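Local coordinates for protein aminopeptidase YwaD (Bacillus subtilis, PDB 6HC6) that hydrolyses peptides from their amino end as a secreted, two-zinc aminopeptidase, releasing a range of N-terminal amino acids with leucine, arginine and lysine among the preferred ones, at residues A[172-177]-A[197-202]; A[151-156]-A[176-181]. All coordinates share one frame; numbering follows the deposited sequence.

Interaction 1: residues A[172-177]-A[197-202]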
loop_
_atom_site.group_PDB
_atom_site.type_symbol
_atom_site.label_atom_id
_atom_site.label_comp_id
_atom_site.label_asym_id
_atom_site.label_seq_id
_atom_site.Cartn_x
_atom_site.Cartn_y
_atom_site.Cartn_z
ATOM N N ALA A 172 -3.024 2.308 -27.678
ATOM C CA ALA A 172 -3.418 2.128 -26.286
ATOM C C ALA A 172 -3.263 0.649 -25.973
ATOM O O ALA A 172 -3.099 -0.181 -26.874
ATOM C CB ALA A 172 -4.855 2.591 -26.026
ATOM N N VAL A 173 -3.324 0.334 -24.683
ATOM C CA VAL A 173 -3.165 -1.019 -24.172
ATOM C C VAL A 173 -4.331 -1.297 -23.246
ATOM O O VAL A 173 -4.598 -0.515 -22.328
ATOM C CB VAL A 173 -1.832 -1.204 -23.415
ATOM C CG1 VAL A 173 -1.702 -2.636 -22.892
ATOM C CG2 VAL A 173 -0.652 -0.859 -24.300
ATOM N N ILE A 174 -5.035 -2.394 -23.495
ATOM C CA ILE A 174 -6.026 -2.936 -22.572
ATOM C C ILE A 174 -5.499 -4.284 -22.099
ATOM O O ILE A 174 -5.288 -5.195 -22.910
ATOM C CB ILE A 174 -7.403 -3.077 -23.241
ATOM C CG1 ILE A 174 -7.851 -1.729 -23.822
ATOM C CG2 ILE A 174 -8.418 -3.651 -22.268
ATOM C CD1 ILE A 174 -9.124 -1.803 -24.657
ATOM N N ILE A 175 -5.258 -4.409 -20.801
ATOM C CA ILE A 175 -4.808 -5.661 -20.209
ATOM C C ILE A 175 -5.978 -6.242 -19.437
ATOM O O ILE A 175 -6.582 -5.547 -18.615
ATOM C CB ILE A 175 -3.583 -5.453 -19.297
ATOM C CG1 ILE A 175 -2.458 -4.767 -20.077
ATOM C CG2 ILE A 175 -3.117 -6.785 -18.742
ATOM C CD1 ILE A 175 -1.228 -4.405 -19.245
ATOM N N TYR A 176 -6.332 -7.493 -19.716
ATOM C CA TYR A 176 -7.442 -8.112 -19.008
ATOM C C TYR A 176 -6.951 -9.225 -18.093
ATOM O O TYR A 176 -6.007 -9.954 -18.420
ATOM C CB TYR A 176 -8.515 -8.633 -19.973
ATOM C CG TYR A 176 -8.111 -9.721 -20.928
ATOM C CD1 TYR A 176 -7.522 -9.415 -22.156
ATOM C CD2 TYR A 176 -8.388 -11.050 -20.647
ATOM C CE1 TYR A 176 -7.186 -10.420 -23.061
ATOM C CE2 TYR A 176 -8.057 -12.057 -21.550
ATOM C CZ TYR A 176 -7.456 -11.734 -22.746
ATOM O OH TYR A 176 -7.127 -12.739 -23.635
ATOM N N ASN A 177 -7.600 -9.333 -16.938
ATOM C CA ASN A 177 -7.192 -10.297 -15.928
ATOM C C ASN A 177 -7.303 -11.713 -16.476
ATOM O O ASN A 177 -8.172 -12.016 -17.292
ATOM C CB ASN A 177 -8.063 -10.144 -14.683
ATOM C CG ASN A 177 -7.324 -10.474 -13.413
ATOM O OD1 ASN A 177 -6.431 -11.320 -13.398
ATOM N ND2 ASN A 177 -7.705 -9.814 -12.322
ATOM N N PRO A 197 -2.367 5.332 -23.466
ATOM C CA PRO A 197 -3.234 4.865 -22.375
ATOM C C PRO A 197 -2.997 3.393 -22.077
ATOM O O PRO A 197 -2.749 2.594 -22.983
ATOM C CB PRO A 197 -4.649 5.100 -22.915
ATOM C CG PRO A 197 -4.498 6.132 -23.992
ATOM C CD PRO A 197 -3.137 5.904 -24.584
ATOM N N VAL A 198 -3.053 3.046 -20.787
ATOM C CA VAL A 198 -2.958 1.667 -20.316
ATOM C C VAL A 198 -4.068 1.449 -19.294
ATOM O O VAL A 198 -4.111 2.139 -18.268
ATOM C CB VAL A 198 -1.592 1.361 -19.679
ATOM C CG1 VAL A 198 -1.532 -0.102 -19.257
ATOM C CG2 VAL A 198 -0.425 1.721 -20.625
ATOM N N VAL A 199 -4.956 0.491 -19.555
ATOM C CA VAL A 199 -6.061 0.214 -18.640
ATOM C C VAL A 199 -6.157 -1.284 -18.391
ATOM O O VAL A 199 -5.739 -2.105 -19.212
ATOM C CB VAL A 199 -7.423 0.757 -19.146
ATOM C CG1 VAL A 199 -7.340 2.257 -19.475
ATOM C CG2 VAL A 199 -7.946 -0.066 -20.331
ATOM N N GLY A 200 -6.706 -1.636 -17.240
ATOM C CA GLY A 200 -6.941 -3.027 -16.886
ATOM C C GLY A 200 -8.431 -3.275 -16.766
ATOM O O GLY A 200 -9.173 -2.407 -16.307
ATOM N N ILE A 201 -8.869 -4.449 -17.215
ATOM C CA ILE A 201 -10.283 -4.806 -17.185
ATOM C C ILE A 201 -10.416 -6.238 -16.694
ATOM O O ILE A 201 -9.438 -6.982 -16.586
ATOM C CB ILE A 201 -10.961 -4.644 -18.561
ATOM C CG1 ILE A 201 -10.377 -5.654 -19.554
ATOM C CG2 ILE A 201 -10.811 -3.204 -19.067
ATOM C CD1 ILE A 201 -11.052 -5.634 -20.923
ATOM N N LYS A 202 -11.658 -6.620 -16.413
ATOM C CA LYS A 202 -11.970 -7.943 -15.906
ATOM C C LYS A 202 -11.766 -9.010 -16.976
ATOM O O LYS A 202 -11.831 -8.750 -18.182
ATOM C CB LYS A 202 -13.417 -7.995 -15.416
ATOM C CG LYS A 202 -13.636 -7.225 -14.119
ATOM C CD LYS A 202 -14.920 -7.684 -13.484
ATOM C CE LYS A 202 -16.034 -6.682 -13.660
ATOM N NZ LYS A 202 -16.853 -6.627 -12.411
#
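Val199 O takes the shortest hydrogen bond between segments 172-177 and 197-202: Ile175 N lies 2.8 Å from Val199 O, and at 175° the N-H points almost straight at the oxygen. The same oxygen also receives a CA-H...O contact from Ile174 CA. Four more backbone bonds, from Val173 N to Pro197 O through Asn177 N to Ile201 O, pair the two strands in parallel, and Gly200 CA comes to 3.1 Å from Ile175 O beside one of them.

Side chains sort onto two faces. On one, Ile174 and Val199 run side by side, with Ile174 CG1 3.9 Å from Val199 CG2. Ile201 places CG1 between its own backbone N and carbonyl carbon (chi1 66°), which lets the branch lean back over the neighbouring strand: Ile201 CD1 meets Ile174 CG2 at 3.6 Å, and Ile201 CG1 presses on Tyr176 CB at 3.5 Å. Leu217 and Leu219 of strand 214-222 pack against Val199 on this face. The other face carries Val173, Ile175 and Val198, covered by helix 158-167 through Ala165, Tyr158 and Ala162.

These are adjacent parallel strands of the PA domain. All the hydrogen bonds between the two segments are main-chain ones, satisfying buried amides and carbonyls, while the side chains that meet across them do so through carbon, adding apolar packing on both faces.

Interaction 2: residues A[151-156]-A[176-181]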
loop_
_atom_site.group_PDB
_atom_site.type_symbol
_atom_site.label_atom_id
_atom_site.label_comp_id
_atom_site.label_asym_id
_atom_site.label_seq_id
_atom_site.Cartn_x
_atom_site.Cartn_y
_atom_site.Cartn_z
ATOM N N ILE A 151 -4.248 -7.394 -24.390
ATOM C CA ILE A 151 -3.225 -8.275 -23.848
ATOM C C ILE A 151 -3.802 -8.992 -22.642
ATOM O O ILE A 151 -4.367 -8.356 -21.747
ATOM C CB ILE A 151 -1.965 -7.486 -23.443
ATOM C CG1 ILE A 151 -1.527 -6.553 -24.579
ATOM C CG2 ILE A 151 -0.835 -8.436 -23.053
ATOM C CD1 ILE A 151 -0.301 -5.720 -24.249
ATOM N N SER A 152 -3.656 -10.305 -22.611
ATOM C CA SER A 152 -4.018 -11.033 -21.407
ATOM C C SER A 152 -2.948 -10.828 -20.350
ATOM O O SER A 152 -1.758 -10.738 -20.655
ATOM C CB SER A 152 -4.175 -12.522 -21.694
ATOM O OG SER A 152 -4.312 -13.249 -20.486
ATOM N N ARG A 153 -3.380 -10.754 -19.102
ATOM C CA ARG A 153 -2.432 -10.801 -18.001
ATOM C C ARG A 153 -1.713 -12.146 -18.003
ATOM O O ARG A 153 -2.251 -13.161 -18.463
ATOM C CB ARG A 153 -3.173 -10.560 -16.686
ATOM C CG ARG A 153 -2.388 -10.853 -15.425
ATOM C CD ARG A 153 -3.253 -10.698 -14.183
ATOM N NE ARG A 153 -2.412 -10.673 -12.980
ATOM C CZ ARG A 153 -2.866 -10.891 -11.751
ATOM N NH1 ARG A 153 -4.152 -11.157 -11.567
ATOM N NH2 ARG A 153 -2.035 -10.860 -10.708
ATOM N N GLY A 154 -0.473 -12.143 -17.526
ATOM C CA GLY A 154 0.298 -13.364 -17.358
ATOM C C GLY A 154 1.737 -13.297 -17.837
ATOM O O GLY A 154 2.069 -12.606 -18.803
ATOM N N ASP A 155 2.608 -14.034 -17.142
ATOM C CA ASP A 155 4.024 -14.184 -17.477
ATOM C C ASP A 155 4.801 -12.886 -17.266
ATOM O O ASP A 155 5.640 -12.805 -16.363
ATOM C CB ASP A 155 4.206 -14.677 -18.920
ATOM C CG ASP A 155 3.763 -16.122 -19.110
ATOM O OD1 ASP A 155 3.045 -16.642 -18.232
ATOM O OD2 ASP A 155 4.137 -16.735 -20.136
ATOM N N LEU A 156 4.528 -11.874 -18.092
ATOM C CA LEU A 156 5.257 -10.615 -18.091
ATOM C C LEU A 156 4.656 -9.628 -17.096
ATOM O O LEU A 156 3.484 -9.718 -16.725
ATOM C CB LEU A 156 5.244 -9.987 -19.484
ATOM C CG LEU A 156 5.590 -10.919 -20.634
ATOM C CD1 LEU A 156 5.624 -10.176 -21.960
ATOM C CD2 LEU A 156 6.911 -11.549 -20.332
ATOM N N TYR A 176 -6.332 -7.493 -19.716
ATOM C CA TYR A 176 -7.442 -8.112 -19.008
ATOM C C TYR A 176 -6.951 -9.225 -18.093
ATOM O O TYR A 176 -6.007 -9.954 -18.420
ATOM C CB TYR A 176 -8.515 -8.633 -19.973
ATOM C CG TYR A 176 -8.111 -9.721 -20.928
ATOM C CD1 TYR A 176 -7.522 -9.415 -22.156
ATOM C CD2 TYR A 176 -8.388 -11.050 -20.647
ATOM C CE1 TYR A 176 -7.186 -10.420 -23.061
ATOM C CE2 TYR A 176 -8.057 -12.057 -21.550
ATOM C CZ TYR A 176 -7.456 -11.734 -22.746
ATOM O OH TYR A 176 -7.127 -12.739 -23.635
ATOM N N ASN A 177 -7.600 -9.333 -16.938
ATOM C CA ASN A 177 -7.192 -10.297 -15.928
ATOM C C ASN A 177 -7.303 -11.713 -16.476
ATOM O O ASN A 177 -8.172 -12.016 -17.292
ATOM C CB ASN A 177 -8.063 -10.144 -14.683
ATOM C CG ASN A 177 -7.324 -10.474 -13.413
ATOM O OD1 ASN A 177 -6.431 -11.320 -13.398
ATOM N ND2 ASN A 177 -7.705 -9.814 -12.322
ATOM N N ASN A 178 -6.392 -12.581 -16.043
ATOM C CA ASN A 178 -6.523 -14.011 -16.285
ATOM C C ASN A 178 -7.159 -14.723 -15.104
ATOM O O ASN A 178 -7.279 -15.950 -15.121
ATOM C CB ASN A 178 -5.161 -14.636 -16.600
ATOM C CG ASN A 178 -4.177 -14.529 -15.441
ATOM O OD1 ASN A 178 -4.327 -13.696 -14.550
ATOM N ND2 ASN A 178 -3.166 -15.384 -15.455
ATOM N N LYS A 179 -7.563 -13.978 -14.082
ATOM C CA LYS A 179 -8.229 -14.505 -12.904
ATOM C C LYS A 179 -9.569 -13.807 -12.736
ATOM O O LYS A 179 -9.719 -12.626 -13.076
ATOM C CB LYS A 179 -7.374 -14.296 -11.640
ATOM C CG LYS A 179 -6.031 -15.005 -11.673
ATOM C CD LYS A 179 -6.224 -16.476 -11.977
ATOM C CE LYS A 179 -4.904 -17.226 -12.032
ATOM N NZ LYS A 179 -5.128 -18.644 -12.447
ATOM N N GLU A 180 -10.547 -14.540 -12.210
ATOM C CA GLU A 180 -11.813 -13.916 -11.859
ATOM C C GLU A 180 -11.613 -12.959 -10.689
ATOM O O GLU A 180 -10.777 -13.186 -9.809
ATOM C CB GLU A 180 -12.860 -14.977 -11.517
ATOM C CG GLU A 180 -13.829 -14.579 -10.419
ATOM C CD GLU A 180 -14.888 -15.635 -10.161
ATOM O OE1 GLU A 180 -15.895 -15.313 -9.494
ATOM O OE2 GLU A 180 -14.715 -16.782 -10.628
ATOM N N SER A 181 -12.370 -11.864 -10.698
ATOM C CA SER A 181 -12.253 -10.865 -9.643
ATOM C C SER A 181 -13.517 -10.016 -9.625
ATOM O O SER A 181 -14.214 -9.886 -10.634
ATOM C CB SER A 181 -11.009 -9.986 -9.837
ATOM O OG SER A 181 -10.813 -9.084 -8.745
#
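An extended side chain, with CG anti to the backbone N (chi1 168°) and no bend from CG to NE, carries the guanidinium of Arg153 alongside Asn177. Tyr176, just before Asn177, holds CG between its backbone N and carbonyl carbon (chi1 63°), which swings the ring across to Ser152. There Ser152 CA sits over one ring face, 3.8 Å from the centroid of the Tyr176 ring, in a CH-pi contact offset toward the rim; Ser152 CB reaches Tyr176 CZ at 3.5 Å.

Arg153 NH1 donates to Asn177 OD1 at 2.9 Å, with the oxygen at the guanidinium edge and in its plane, although guanidinium and amide planes are turned 57° apart. Asn177 OD1 accepts a second bond from Lys179 N at 3.0 Å, which closes an Asx turn; the two donors come from opposite faces of the amide. This turn begins the loop after strand 172-176, just where the parallel pairing with strand 148-152 in the PA domain runs out. The last backbone bonds of that pairing are Tyr176 N to Ile151 O and Arg153 N to Tyr176 O, the latter 2.8 Å long.

An alanine in place of Arg153 would probably leave Asn177 OD1 with the turn bond but no cross-loop donor, and the C-terminal carboxylate without its cationic mate. That carboxylate belongs to Lys455, whose OXT forms a salt bridge with Arg153 NH2. Ser152 OG bonds forward to Arg153 O at 2.9 Å, within its own segment.

Strand 172-176 is common to both contacts, lying between strands 198-201 and 148-152 in one sheet of the PA domain. Interaction 1 is the buried one, holding two strands through their length with main-chain bonds and aliphatic packing. Interaction 2 sits at the C-terminal ends of the strands and is only partly buried; its backbone pairing is brief, and a charged group, an amide and an aromatic face take over. Tyr176 divides its parts between them, CB serving interaction 1 and the ring interaction 2. Asn177 likewise gives its backbone N to one and its side-chain oxygen to the other, so strand pairing passes directly into loop structure.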